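Local coordinates for protein pentafunctional AROM polypeptide (Schizosaccharomyces pombe, PDB 5SWV) that probably catalyses dehydration of 3-dehydroquinate and reduction of 3-dehydroshikimate, two shikimate-pathway steps carried by the dehydratase and dehydrogenase part of the larger AROM enzyme, at residues Thr13-Asn18 / Pro223-Lys228; Pro219-Leu224 / Gln233-Gln238; Phe254-Lys259 / Asn307-Tyr312; Thr290-Gln295 / Met317-Glu322; Asp359-Ala364 / Val473-Ala478. All blocks are in the same frame, centred on the assembly; numbering follows the deposited sequence.

Contact 1: residues Thr13-Asn18 / Pro223-Lys228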
# COMPACT_ATOMS: atom_id res chain seq x y z
N THR A 13 7.47 3.86 -7.94
CA THR A 13 8.76 3.96 -7.27
C THR A 13 8.96 2.72 -6.43
O THR A 13 8.01 2.04 -6.11
CB THR A 13 8.84 5.18 -6.33
OG1 THR A 13 7.98 4.99 -5.21
CG2 THR A 13 8.43 6.46 -7.06
N PHE A 14 10.21 2.43 -6.07
CA PHE A 14 10.48 1.35 -5.14
C PHE A 14 11.66 1.67 -4.22
O PHE A 14 12.62 2.33 -4.63
CB PHE A 14 10.70 0.02 -5.86
CG PHE A 14 11.99 -0.08 -6.62
CD1 PHE A 14 13.16 -0.51 -5.99
CD2 PHE A 14 12.04 0.18 -8.00
CE1 PHE A 14 14.35 -0.64 -6.69
CE2 PHE A 14 13.23 0.06 -8.71
CZ PHE A 14 14.39 -0.35 -8.05
N LEU A 15 11.54 1.19 -2.98
CA LEU A 15 12.51 1.42 -1.93
C LEU A 15 13.70 0.49 -2.09
O LEU A 15 13.52 -0.70 -2.27
CB LEU A 15 11.89 1.20 -0.55
CG LEU A 15 12.76 1.63 0.64
CD1 LEU A 15 12.81 3.15 0.73
CD2 LEU A 15 12.27 1.04 1.94
N THR A 16 14.91 1.05 -1.99
CA THR A 16 16.14 0.25 -1.98
C THR A 16 16.50 -0.13 -0.55
O THR A 16 17.29 0.55 0.11
CB THR A 16 17.29 1.01 -2.67
OG1 THR A 16 17.46 2.30 -2.04
CG2 THR A 16 16.98 1.21 -4.14
N LEU A 17 15.91 -1.22 -0.05
CA LEU A 17 16.10 -1.63 1.34
C LEU A 17 17.45 -2.30 1.52
O LEU A 17 17.70 -3.38 1.00
CB LEU A 17 14.98 -2.57 1.78
CG LEU A 17 14.80 -2.72 3.28
CD1 LEU A 17 14.38 -1.40 3.91
CD2 LEU A 17 13.76 -3.79 3.53
N ASN A 18 18.33 -1.64 2.27
CA ASN A 18 19.73 -2.02 2.34
C ASN A 18 20.26 -2.03 3.76
O ASN A 18 21.42 -1.70 4.02
CB ASN A 18 20.55 -1.10 1.44
CG ASN A 18 20.50 0.35 1.87
OD1 ASN A 18 19.61 0.78 2.61
ND2 ASN A 18 21.46 1.13 1.39
N PRO A 223 15.47 8.68 4.86
CA PRO A 223 16.53 9.12 5.81
C PRO A 223 16.96 8.13 6.91
O PRO A 223 18.10 8.20 7.40
CB PRO A 223 15.92 10.38 6.45
CG PRO A 223 15.01 10.92 5.39
CD PRO A 223 14.44 9.73 4.68
N LEU A 224 16.05 7.24 7.29
CA LEU A 224 16.29 6.18 8.26
C LEU A 224 17.09 4.98 7.74
O LEU A 224 17.61 4.20 8.55
CB LEU A 224 14.95 5.70 8.83
CG LEU A 224 14.10 6.77 9.55
CD1 LEU A 224 12.82 6.17 10.13
CD2 LEU A 224 14.89 7.50 10.64
N LEU A 225 17.21 4.81 6.43
CA LEU A 225 18.04 3.75 5.88
C LEU A 225 19.48 4.16 6.08
O LEU A 225 19.77 5.35 6.15
CB LEU A 225 17.74 3.52 4.41
CG LEU A 225 16.30 3.17 4.05
CD1 LEU A 225 16.23 2.72 2.60
CD2 LEU A 225 15.74 2.09 4.96
N PRO A 226 20.40 3.18 6.20
CA PRO A 226 21.76 3.54 6.57
C PRO A 226 22.53 4.33 5.51
O PRO A 226 23.44 5.07 5.86
CB PRO A 226 22.42 2.19 6.86
CG PRO A 226 21.65 1.22 6.05
CD PRO A 226 20.24 1.72 6.06
N SER A 227 22.17 4.18 4.23
CA SER A 227 22.91 4.86 3.15
C SER A 227 22.10 4.86 1.87
O SER A 227 21.13 4.11 1.75
CB SER A 227 24.27 4.17 2.90
OG SER A 227 24.14 2.77 2.74
N LYS A 228 22.51 5.70 0.91
CA LYS A 228 21.97 5.65 -0.44
C LYS A 228 22.52 4.43 -1.12
O LYS A 228 23.67 4.04 -0.89
CB LYS A 228 22.37 6.86 -1.26
CG LYS A 228 21.81 8.17 -0.74
CD LYS A 228 22.35 9.35 -1.51
CE LYS A 228 22.05 10.64 -0.77
NZ LYS A 228 22.46 11.80 -1.59
O HOH W 1 18.76 3.06 0.46
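L225 points its branched end at the strand while N18 reaches back, and these two residues carry most of the contact. L225 meets L15 tip to tip, CD1 to CD1 at 3.9 Å, and crosses L17 at about a right angle, its CD2 lying 3.9 Å from L17 CD1. A leucine suits this place because its two methyls can serve two neighbours. Beyond them the N18 amide has CG between its backbone N and carbonyl carbon (chi1 63°). Its ND2 donates to S227 O at 3.0 Å; the acceptor lies in the amide plane, but the donor stands well above the carbonyl plane, 54° out of it. N18 and P226 slide past each other in opposite directions, with N18 OD1 3.6 Å from P226 CD. A water also donates to S227 O and joins it to T16 OG1, whose main partner is Q233. The contact ties strand 13-17, held between strands 38-42 and 218-220, to the loop before helix 236-245, with V32 of helix 29-32 packed against L15.

Contact 2: residues Pro219-Leu224 / Gln233-Gln238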
# COMPACT_ATOMS: atom_id res chain seq x y z
N PRO A 219 14.08 4.01 -8.36
CA PRO A 219 14.48 3.71 -6.98
C PRO A 219 14.58 4.97 -6.13
O PRO A 219 15.01 6.02 -6.61
CB PRO A 219 15.84 3.04 -7.13
CG PRO A 219 16.35 3.49 -8.44
CD PRO A 219 15.15 3.69 -9.31
N VAL A 220 14.15 4.82 -4.89
CA VAL A 220 14.21 5.86 -3.89
C VAL A 220 14.76 5.28 -2.59
O VAL A 220 14.82 4.06 -2.41
CB VAL A 220 12.83 6.48 -3.61
CG1 VAL A 220 12.26 7.08 -4.89
CG2 VAL A 220 11.85 5.48 -3.00
N THR A 221 15.14 6.18 -1.69
CA THR A 221 15.65 5.81 -0.37
C THR A 221 14.84 6.59 0.67
O THR A 221 13.84 7.21 0.32
CB THR A 221 17.17 6.06 -0.27
OG1 THR A 221 17.63 5.68 1.04
CG2 THR A 221 17.53 7.53 -0.52
N HIS A 222 15.28 6.53 1.93
CA HIS A 222 14.60 7.21 3.05
C HIS A 222 15.62 7.54 4.15
O HIS A 222 16.57 6.78 4.35
CB HIS A 222 13.49 6.31 3.57
CG HIS A 222 12.60 6.95 4.59
ND1 HIS A 222 12.93 7.00 5.93
CD2 HIS A 222 11.40 7.55 4.47
CE1 HIS A 222 11.96 7.61 6.59
NE2 HIS A 222 11.02 7.96 5.73
N PRO A 223 15.47 8.68 4.86
CA PRO A 223 16.53 9.12 5.81
C PRO A 223 16.96 8.13 6.91
O PRO A 223 18.10 8.20 7.40
CB PRO A 223 15.92 10.38 6.45
CG PRO A 223 15.01 10.92 5.39
CD PRO A 223 14.44 9.73 4.68
N LEU A 224 16.05 7.24 7.29
CA LEU A 224 16.29 6.18 8.26
C LEU A 224 17.09 4.98 7.74
O LEU A 224 17.61 4.20 8.55
CB LEU A 224 14.95 5.70 8.83
CG LEU A 224 14.10 6.77 9.55
CD1 LEU A 224 12.82 6.17 10.13
CD2 LEU A 224 14.89 7.50 10.64
N GLN A 233 20.81 9.44 -5.43
CA GLN A 233 19.50 8.89 -5.10
C GLN A 233 18.72 9.85 -4.23
O GLN A 233 19.28 10.47 -3.33
CB GLN A 233 19.67 7.58 -4.37
CG GLN A 233 18.37 6.83 -4.16
CD GLN A 233 18.61 5.47 -3.55
OE1 GLN A 233 19.62 5.24 -2.87
NE2 GLN A 233 17.68 4.54 -3.79
N LEU A 234 17.42 9.92 -4.49
CA LEU A 234 16.49 10.80 -3.80
C LEU A 234 15.53 10.04 -2.90
O LEU A 234 15.27 8.87 -3.13
CB LEU A 234 15.68 11.56 -4.84
CG LEU A 234 16.47 12.48 -5.77
CD1 LEU A 234 15.56 13.05 -6.87
CD2 LEU A 234 17.13 13.61 -4.98
N THR A 235 14.98 10.72 -1.90
CA THR A 235 13.89 10.19 -1.11
C THR A 235 12.60 10.45 -1.86
O THR A 235 12.59 11.20 -2.85
CB THR A 235 13.82 10.80 0.31
OG1 THR A 235 13.53 12.20 0.25
CG2 THR A 235 15.12 10.59 1.06
N VAL A 236 11.51 9.82 -1.40
CA VAL A 236 10.18 10.04 -2.00
C VAL A 236 9.76 11.50 -1.88
O VAL A 236 9.23 12.08 -2.83
CB VAL A 236 9.10 9.09 -1.40
CG1 VAL A 236 7.68 9.56 -1.71
CG2 VAL A 236 9.29 7.69 -1.96
N LYS A 237 10.00 12.08 -0.71
CA LYS A 237 9.70 13.49 -0.49
C LYS A 237 10.43 14.39 -1.49
O LYS A 237 9.84 15.27 -2.12
CB LYS A 237 10.07 13.89 0.92
CG LYS A 237 9.53 15.25 1.28
CD LYS A 237 10.02 15.67 2.65
CE LYS A 237 9.26 16.90 3.11
NZ LYS A 237 10.14 17.76 3.95
N GLN A 238 11.73 14.16 -1.60
CA GLN A 238 12.57 14.92 -2.50
C GLN A 238 12.12 14.74 -3.93
O GLN A 238 12.09 15.70 -4.71
CB GLN A 238 14.02 14.47 -2.38
CG GLN A 238 14.70 14.83 -1.07
CD GLN A 238 16.14 14.34 -1.02
OE1 GLN A 238 16.43 13.14 -1.14
NE2 GLN A 238 17.06 15.28 -0.85
O HOH W 2 11.36 8.15 0.98
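Q233 and T221 cross obliquely where the chain leaves strand 218-220 and returns toward helix 236-245. From CB, which points toward the segment 219-224, chi1 of -172° sets the glutamine's CG anti to the backbone N, and the chain beyond CG is extended. CG lies 3.8 Å from T221 CG2, and CD comes 3.6 Å from T221 CB, so the aliphatic stem packs on the threonine. At the tip OE1 accepts from the backbone N of A229, and NE2 bonds T16 OG1; Q233 NE2 also lies 3.2 Å from V220 O, but at too poor an angle for a hydrogen bond. Glutamine suits the site because a long apolar stem delivers both a donor and an acceptor into buried surroundings.

Behind it, T221 N donates to L234 O at 3.1 Å, and a water donates to T221 O and accepts from V236 N, a first-turn N-H of the helix. V220 CG2 and V236 CG2 meet at 3.5 Å, two beta-branched side chains packing strand against helix. T235 is the N-cap: its OG1 accepts from Q238 N at 3.2 Å, while T235 N donates to Q238 OE1 at 2.9 Å, on a lone pair in the carbonyl plane. This reciprocal pair is a capping box, here starting the helix that follows the eighth strand of the TIM barrel, as expected for a type I dehydroquinase.

Contact 3: residues Phe254-Lys259 / Asn307-Tyr312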
# COMPACT_ATOMS: atom_id res chain seq x y z
N PHE A 254 -8.20 19.71 -3.42
CA PHE A 254 -9.03 18.65 -2.84
C PHE A 254 -10.05 19.26 -1.88
O PHE A 254 -9.84 20.33 -1.33
CB PHE A 254 -8.16 17.61 -2.14
CG PHE A 254 -7.32 16.79 -3.08
CD1 PHE A 254 -6.06 17.23 -3.48
CD2 PHE A 254 -7.80 15.60 -3.61
CE1 PHE A 254 -5.30 16.50 -4.38
CE2 PHE A 254 -7.03 14.85 -4.49
CZ PHE A 254 -5.79 15.29 -4.88
N PHE A 255 -11.16 18.55 -1.69
CA PHE A 255 -12.30 19.09 -0.97
C PHE A 255 -13.01 18.04 -0.10
O PHE A 255 -12.77 16.86 -0.21
CB PHE A 255 -13.29 19.70 -1.97
CG PHE A 255 -12.74 20.87 -2.73
CD1 PHE A 255 -12.81 22.15 -2.20
CD2 PHE A 255 -12.14 20.69 -3.96
CE1 PHE A 255 -12.29 23.24 -2.90
CE2 PHE A 255 -11.62 21.78 -4.67
CZ PHE A 255 -11.70 23.05 -4.13
N LEU A 256 -13.85 18.53 0.81
CA LEU A 256 -14.78 17.71 1.57
C LEU A 256 -16.17 18.29 1.37
O LEU A 256 -16.38 19.47 1.61
CB LEU A 256 -14.43 17.74 3.06
CG LEU A 256 -15.36 16.97 4.02
CD1 LEU A 256 -15.43 15.49 3.67
CD2 LEU A 256 -14.94 17.15 5.47
N PHE A 257 -17.11 17.47 0.90
CA PHE A 257 -18.49 17.88 0.76
C PHE A 257 -19.31 17.27 1.88
O PHE A 257 -19.05 16.14 2.29
CB PHE A 257 -19.05 17.40 -0.57
CG PHE A 257 -18.25 17.83 -1.77
CD1 PHE A 257 -17.74 19.12 -1.89
CD2 PHE A 257 -18.07 16.94 -2.84
CE1 PHE A 257 -17.04 19.50 -3.03
CE2 PHE A 257 -17.38 17.32 -3.97
CZ PHE A 257 -16.86 18.59 -4.07
N GLY A 258 -20.33 18.01 2.33
CA GLY A 258 -21.22 17.55 3.40
C GLY A 258 -21.71 18.72 4.23
O GLY A 258 -21.43 19.88 3.91
N LYS A 259 -22.44 18.41 5.30
CA LYS A 259 -23.03 19.42 6.18
C LYS A 259 -23.59 18.79 7.45
O LYS A 259 -24.44 17.91 7.37
CB LYS A 259 -24.17 20.15 5.45
CG LYS A 259 -24.62 21.44 6.11
CD LYS A 259 -25.89 21.97 5.44
CE LYS A 259 -26.55 23.10 6.22
NZ LYS A 259 -25.85 24.38 5.95
N ASN A 307 -13.68 14.10 -0.84
CA ASN A 307 -14.42 13.26 0.08
C ASN A 307 -15.86 13.75 0.21
O ASN A 307 -16.16 14.94 0.03
CB ASN A 307 -13.76 13.23 1.47
CG ASN A 307 -12.53 12.33 1.53
OD1 ASN A 307 -11.44 12.75 1.87
ND2 ASN A 307 -12.73 11.07 1.22
N VAL A 308 -16.76 12.82 0.52
CA VAL A 308 -18.17 13.11 0.73
C VAL A 308 -18.59 12.47 2.05
O VAL A 308 -18.34 11.29 2.29
CB VAL A 308 -19.04 12.54 -0.41
CG1 VAL A 308 -20.46 13.08 -0.32
CG2 VAL A 308 -18.45 12.90 -1.76
N THR A 309 -19.19 13.28 2.91
CA THR A 309 -19.77 12.79 4.16
C THR A 309 -21.26 13.10 4.16
O THR A 309 -21.84 13.47 3.14
CB THR A 309 -19.00 13.36 5.39
OG1 THR A 309 -19.46 12.73 6.58
CG2 THR A 309 -19.17 14.88 5.54
N ILE A 310 -21.90 12.91 5.32
CA ILE A 310 -23.35 13.10 5.48
C ILE A 310 -23.71 14.54 5.13
O ILE A 310 -22.99 15.45 5.56
CB ILE A 310 -23.77 12.79 6.94
CG1 ILE A 310 -23.65 11.29 7.24
CG2 ILE A 310 -25.19 13.26 7.24
CD1 ILE A 310 -23.31 10.97 8.69
N PRO A 311 -24.83 14.76 4.41
CA PRO A 311 -25.87 13.86 3.95
C PRO A 311 -25.83 13.58 2.44
O PRO A 311 -26.88 13.38 1.82
CB PRO A 311 -27.13 14.66 4.29
CG PRO A 311 -26.74 16.06 3.89
CD PRO A 311 -25.24 16.16 4.11
N TYR A 312 -24.63 13.53 1.86
CA TYR A 312 -24.47 13.52 0.40
C TYR A 312 -23.83 12.26 -0.21
O TYR A 312 -23.65 12.21 -1.43
CB TYR A 312 -23.67 14.75 -0.01
CG TYR A 312 -24.32 16.10 0.27
CD1 TYR A 312 -25.71 16.29 0.25
CD2 TYR A 312 -23.52 17.22 0.52
CE1 TYR A 312 -26.28 17.54 0.50
CE2 TYR A 312 -24.08 18.47 0.76
CZ TYR A 312 -25.46 18.63 0.75
OH TYR A 312 -25.99 19.88 0.96
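F257 is gripped through both its backbone polar atoms: F257 N donates to N307 O at 2.8 Å, and F257 O accepts from T309 N at 2.9 Å. N307 N to F255 O (3.0 Å) extends the pairing toward the start of the strands, and K259 N to I310 O (3.0 Å) continues it past their ends. L256 with N307 and F257 with V308 are the parallel bridges that join strands 253-257 and 303-308 in the mixed sheet of the substrate-binding domain. The sequence from N307 to Y312 matches the Asn-Val-Thr-Ile-Pro-Tyr signature of shikimate dehydrogenases, which in relatives leads into the active-site lysine. At G258, with phi 148°, T309 CG2, I310 O and the carbonyl of F257 leave no room for a side chain, which suits glycine. The peptide before P311 is cis, and P311 CD sits over the centre of the Y312 ring. L256 CD1 packs at 3.6 Å on N307 CB, leaving the amide to bond Y283 and the backbone of N334. On the other face of the sheet V308 CG2 meets the edge of the F257 ring at CD2, 4.2 Å away. Y312 places CD2 3.7 Å from G258 CA, and its hydroxyl bonds T288 O.

Contact 4: residues Thr290-Gln295 / Met317-Glu322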
# COMPACT_ATOMS: atom_id res chain seq x y z
N THR A 290 -27.27 22.42 -0.69
CA THR A 290 -27.68 21.35 -1.58
C THR A 290 -26.45 20.61 -2.08
O THR A 290 -25.33 21.12 -2.02
CB THR A 290 -28.52 21.85 -2.79
OG1 THR A 290 -27.67 22.46 -3.78
CG2 THR A 290 -29.59 22.85 -2.36
N VAL A 291 -26.68 19.40 -2.58
CA VAL A 291 -25.65 18.63 -3.26
C VAL A 291 -25.29 19.19 -4.64
O VAL A 291 -24.21 18.94 -5.15
CB VAL A 291 -26.09 17.15 -3.41
CG1 VAL A 291 -27.16 16.99 -4.49
CG2 VAL A 291 -24.89 16.25 -3.68
N ASP A 292 -26.21 19.94 -5.25
CA ASP A 292 -26.03 20.37 -6.64
C ASP A 292 -25.01 21.47 -6.80
O ASP A 292 -24.46 21.65 -7.88
CB ASP A 292 -27.36 20.80 -7.23
CG ASP A 292 -28.32 19.66 -7.31
OD1 ASP A 292 -28.13 18.82 -8.22
OD2 ASP A 292 -29.21 19.57 -6.42
N GLU A 293 -24.76 22.17 -5.70
CA GLU A 293 -23.76 23.22 -5.64
C GLU A 293 -22.32 22.70 -5.73
O GLU A 293 -21.41 23.50 -5.99
CB GLU A 293 -23.94 24.05 -4.36
CG GLU A 293 -25.23 24.87 -4.33
CD GLU A 293 -25.57 25.40 -2.94
OE1 GLU A 293 -25.23 26.55 -2.63
OE2 GLU A 293 -26.17 24.66 -2.13
N VAL A 294 -22.09 21.39 -5.56
CA VAL A 294 -20.73 20.83 -5.67
C VAL A 294 -20.31 20.56 -7.12
O VAL A 294 -19.14 20.29 -7.38
CB VAL A 294 -20.53 19.53 -4.83
CG1 VAL A 294 -21.15 19.66 -3.43
CG2 VAL A 294 -21.05 18.29 -5.55
N GLN A 295 -21.25 20.62 -8.05
CA GLN A 295 -20.96 20.31 -9.45
C GLN A 295 -19.93 21.24 -10.11
O GLN A 295 -19.15 20.79 -10.95
CB GLN A 295 -22.25 20.30 -10.27
CG GLN A 295 -22.09 19.65 -11.63
CD GLN A 295 -23.41 19.48 -12.36
OE1 GLN A 295 -24.40 20.19 -12.10
NE2 GLN A 295 -23.44 18.54 -13.29
N MET A 317 -23.87 10.34 -6.10
CA MET A 317 -23.65 9.27 -7.10
C MET A 317 -24.22 9.58 -8.48
O MET A 317 -23.69 9.12 -9.49
CB MET A 317 -24.21 7.95 -6.58
CG MET A 317 -23.42 7.41 -5.41
SD MET A 317 -24.19 6.04 -4.55
CE MET A 317 -23.94 4.74 -5.76
N LYS A 318 -25.32 10.33 -8.50
CA LYS A 318 -25.79 11.10 -9.66
C LYS A 318 -24.69 11.54 -10.65
O LYS A 318 -24.78 11.26 -11.85
CB LYS A 318 -26.49 12.37 -9.14
CG LYS A 318 -27.73 12.80 -9.91
CD LYS A 318 -28.08 14.28 -9.68
CE LYS A 318 -28.23 14.69 -8.21
NZ LYS A 318 -29.14 13.79 -7.43
N PHE A 319 -23.65 12.20 -10.13
CA PHE A 319 -22.62 12.83 -10.95
C PHE A 319 -21.46 11.94 -11.35
O PHE A 319 -20.54 12.41 -12.03
CB PHE A 319 -22.01 14.03 -10.21
CG PHE A 319 -22.99 15.07 -9.82
CD1 PHE A 319 -23.66 15.81 -10.78
CD2 PHE A 319 -23.23 15.35 -8.48
CE1 PHE A 319 -24.57 16.79 -10.42
CE2 PHE A 319 -24.14 16.33 -8.11
CZ PHE A 319 -24.81 17.05 -9.08
N MET A 320 -21.47 10.69 -10.92
CA MET A 320 -20.38 9.77 -11.23
C MET A 320 -20.68 9.07 -12.54
O MET A 320 -21.82 8.71 -12.81
CB MET A 320 -20.22 8.73 -10.13
CG MET A 320 -19.94 9.25 -8.72
SD MET A 320 -18.41 10.22 -8.55
CE MET A 320 -19.10 11.87 -8.73
N ASP A 321 -19.63 8.89 -13.33
CA ASP A 321 -19.66 8.09 -14.56
C ASP A 321 -19.32 6.61 -14.30
O ASP A 321 -19.71 5.73 -15.07
CB ASP A 321 -18.65 8.66 -15.57
CG ASP A 321 -18.88 10.14 -15.88
OD1 ASP A 321 -19.86 10.43 -16.58
OD2 ASP A 321 -18.09 11.01 -15.45
N GLU A 322 -18.55 6.36 -13.24
CA GLU A 322 -18.06 5.05 -12.84
C GLU A 322 -18.20 4.90 -11.34
O GLU A 322 -18.14 5.89 -10.62
CB GLU A 322 -16.57 4.93 -13.11
CG GLU A 322 -16.16 4.67 -14.53
CD GLU A 322 -14.65 4.62 -14.68
OE1 GLU A 322 -13.92 4.35 -13.68
OE2 GLU A 322 -14.17 4.85 -15.82
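F319, on a short 3-10 turn of the substrate-binding domain, pushes its ring against a second 3-10 turn around residues 292-294, joining two surface loops that follow strands 282-285 and 303-308, on either side of 253-257. Its CB points toward 290-295, and chi1 of -58° sets CG anti to the carbonyl carbon, from where the ring meets four residues. Q295 and D292 both cross it at about a right angle. Q295 CD lies 3.5 Å from F319 CE1, amide and ring planes 48° apart; D292 OD1 approaches the rim near the ring plane, 3.9 Å from F319 CZ, the carboxylate turned 85° from the ring. V291 and V294 supply the apolar neighbours: each brings CG2 to 4.5 Å of F319 CE2. K318 CD lies over part of one ring face.

Within 290-295, T290 N and OG1 both donate to E293 OE2, at 2.9 and 3.1 Å, fixing the turn's start. Phenylalanine suits the spot, offering apolar surface and an edge whose hydrogens probably favour a carboxylate oxygen. K318 NZ, weakly bonded to S315 O, is 5.2 Å from D292 OD1, perhaps a weak attraction; with no hydrogen bond linking the segments, cohesion probably rests mainly on apolar and van der Waals contact.

Contact 5: residues Asp359-Ala364 / Val473-Ala478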
# COMPACT_ATOMS: atom_id res chain seq x y z
N ASP A 359 -8.11 -2.03 7.07
CA ASP A 359 -6.70 -1.62 7.22
C ASP A 359 -6.26 -1.56 8.68
O ASP A 359 -5.06 -1.70 8.98
CB ASP A 359 -6.43 -0.24 6.61
CG ASP A 359 -6.63 -0.17 5.09
OD1 ASP A 359 -6.95 -1.18 4.42
OD2 ASP A 359 -6.44 0.94 4.56
N THR A 360 -7.20 -1.28 9.58
CA THR A 360 -6.89 -1.23 11.01
C THR A 360 -6.50 -2.63 11.50
O THR A 360 -5.47 -2.78 12.14
CB THR A 360 -8.07 -0.66 11.81
OG1 THR A 360 -8.30 0.68 11.39
CG2 THR A 360 -7.78 -0.67 13.29
N PHE A 361 -7.31 -3.63 11.17
CA PHE A 361 -7.00 -5.03 11.47
C PHE A 361 -5.72 -5.47 10.78
O PHE A 361 -4.84 -6.06 11.41
CB PHE A 361 -8.17 -5.95 11.08
CG PHE A 361 -9.28 -5.98 12.09
CD1 PHE A 361 -9.15 -6.68 13.28
CD2 PHE A 361 -10.47 -5.30 11.86
CE1 PHE A 361 -10.16 -6.70 14.21
CE2 PHE A 361 -11.50 -5.33 12.79
CZ PHE A 361 -11.34 -6.02 13.97
N ALA A 362 -5.60 -5.17 9.49
CA ALA A 362 -4.40 -5.54 8.73
C ALA A 362 -3.11 -5.15 9.46
O ALA A 362 -2.18 -5.95 9.53
CB ALA A 362 -4.43 -4.94 7.33
N ASN A 363 -3.08 -3.94 10.02
CA ASN A 363 -1.91 -3.43 10.76
C ASN A 363 -1.82 -3.88 12.21
O ASN A 363 -0.72 -4.04 12.73
CB ASN A 363 -1.84 -1.89 10.69
CG ASN A 363 -1.32 -1.40 9.35
OD1 ASN A 363 -0.12 -1.12 9.19
ND2 ASN A 363 -2.22 -1.32 8.36
N ALA A 364 -2.96 -4.06 12.87
CA ALA A 364 -2.98 -4.43 14.29
C ALA A 364 -2.62 -5.88 14.58
O ALA A 364 -2.33 -6.20 15.72
CB ALA A 364 -4.33 -4.11 14.91
N VAL A 473 -7.99 -8.97 18.29
CA VAL A 473 -8.15 -7.50 18.18
C VAL A 473 -9.62 -7.10 18.29
O VAL A 473 -10.49 -7.71 17.66
CB VAL A 473 -7.56 -6.94 16.87
CG1 VAL A 473 -7.76 -5.43 16.76
CG2 VAL A 473 -6.09 -7.30 16.74
N PHE A 474 -9.87 -6.07 19.09
CA PHE A 474 -11.18 -5.45 19.26
C PHE A 474 -11.14 -4.06 18.66
O PHE A 474 -10.22 -3.29 18.97
CB PHE A 474 -11.50 -5.33 20.73
CG PHE A 474 -12.74 -4.56 21.02
CD1 PHE A 474 -13.98 -5.19 21.06
CD2 PHE A 474 -12.69 -3.19 21.26
CE1 PHE A 474 -15.14 -4.47 21.32
CE2 PHE A 474 -13.84 -2.47 21.53
CZ PHE A 474 -15.07 -3.11 21.55
N LEU A 475 -12.13 -3.72 17.84
CA LEU A 475 -12.24 -2.38 17.26
C LEU A 475 -13.60 -1.76 17.57
O LEU A 475 -14.62 -2.36 17.30
CB LEU A 475 -12.06 -2.44 15.74
CG LEU A 475 -12.34 -1.17 14.94
CD1 LEU A 475 -11.41 -0.05 15.34
CD2 LEU A 475 -12.20 -1.46 13.46
N ASP A 476 -13.61 -0.55 18.11
CA ASP A 476 -14.85 0.19 18.29
C ASP A 476 -14.85 1.31 17.28
O ASP A 476 -13.90 2.06 17.22
CB ASP A 476 -14.93 0.76 19.70
CG ASP A 476 -16.33 1.22 20.08
OD1 ASP A 476 -17.04 1.77 19.21
OD2 ASP A 476 -16.71 1.06 21.26
N MET A 477 -15.92 1.42 16.49
CA MET A 477 -16.03 2.46 15.47
C MET A 477 -16.45 3.83 15.97
O MET A 477 -16.39 4.79 15.21
CB MET A 477 -17.00 2.03 14.38
CG MET A 477 -16.50 0.84 13.60
SD MET A 477 -14.93 1.21 12.81
CE MET A 477 -15.45 2.35 11.52
N ALA A 478 -16.87 3.94 17.23
CA ALA A 478 -17.17 5.25 17.81
C ALA A 478 -15.92 5.92 18.43
O ALA A 478 -15.02 5.26 18.98
CB ALA A 478 -18.29 5.13 18.83
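F361 and V473 belong to the hydrophobic layer between helix 353-364 and the central parallel sheet of the dehydrogenase's C-terminal part. The helix and strand 473-476 run at 150° to each other, their axes 9.7 Å apart at closest approach. F361 leaves the helix with CG anti to its carbonyl carbon (chi1 -80°) and slides past V473 in the opposite direction. F361 CE1 lies 3.7 Å from V473 CG1 and 3.6 Å from V473 O, which sits at the ring edge, in plane. F361 also crosses L475 at a slant, F361 CE2 4.0 Å from L475 CD2, while T360 CG2 touches L475 CD1 at 4.2 Å. A364 packs CB at 4.1 Å from V473 CG2; as a small residue it lets the helix come close to the strand.

V473 and L475 both point at the helix, whereas F474, between them, points away to helix 485-492. Valine and leucine suit a buried strand with helices on both faces. T360 keeps its hydroxyl satisfied at G356 O, leaving its methyl for L475. A478 N donates to D476 OD1, an Asx turn just after the strand. Across the sheet the strands run 422-426, 398-403, 374-378, 440-445, 472-476, 496-498; this order, 3-2-1-4-5-6, is characteristic of a Rossmann fold, the dinucleotide-binding architecture of shikimate dehydrogenases.

Overall arrangement
Contacts 1 and 2 form one continuous unit in the dehydroquinase barrel: their centres lie 7 Å apart, they share P223 and L224, and T16 OG1 meets Q233 NE2 at 2.8 Å. Contacts 3 and 4 form a second unit in the substrate-binding domain, 11 Å apart between centres, with F257 CD1 packing 3.8 Å from V294 CG1. Contact 5 stands alone in the Rossmann-type part, about 11 Å from contact 3 between nearest atoms. Contacts 1 and 3, in different domains, lie on opposite sides of the chain's centre, 38 Å apart between centres. Contacts 3 and 5 thus sample the two dehydrogenase lobes, between which substrate and cofactor meet in this family.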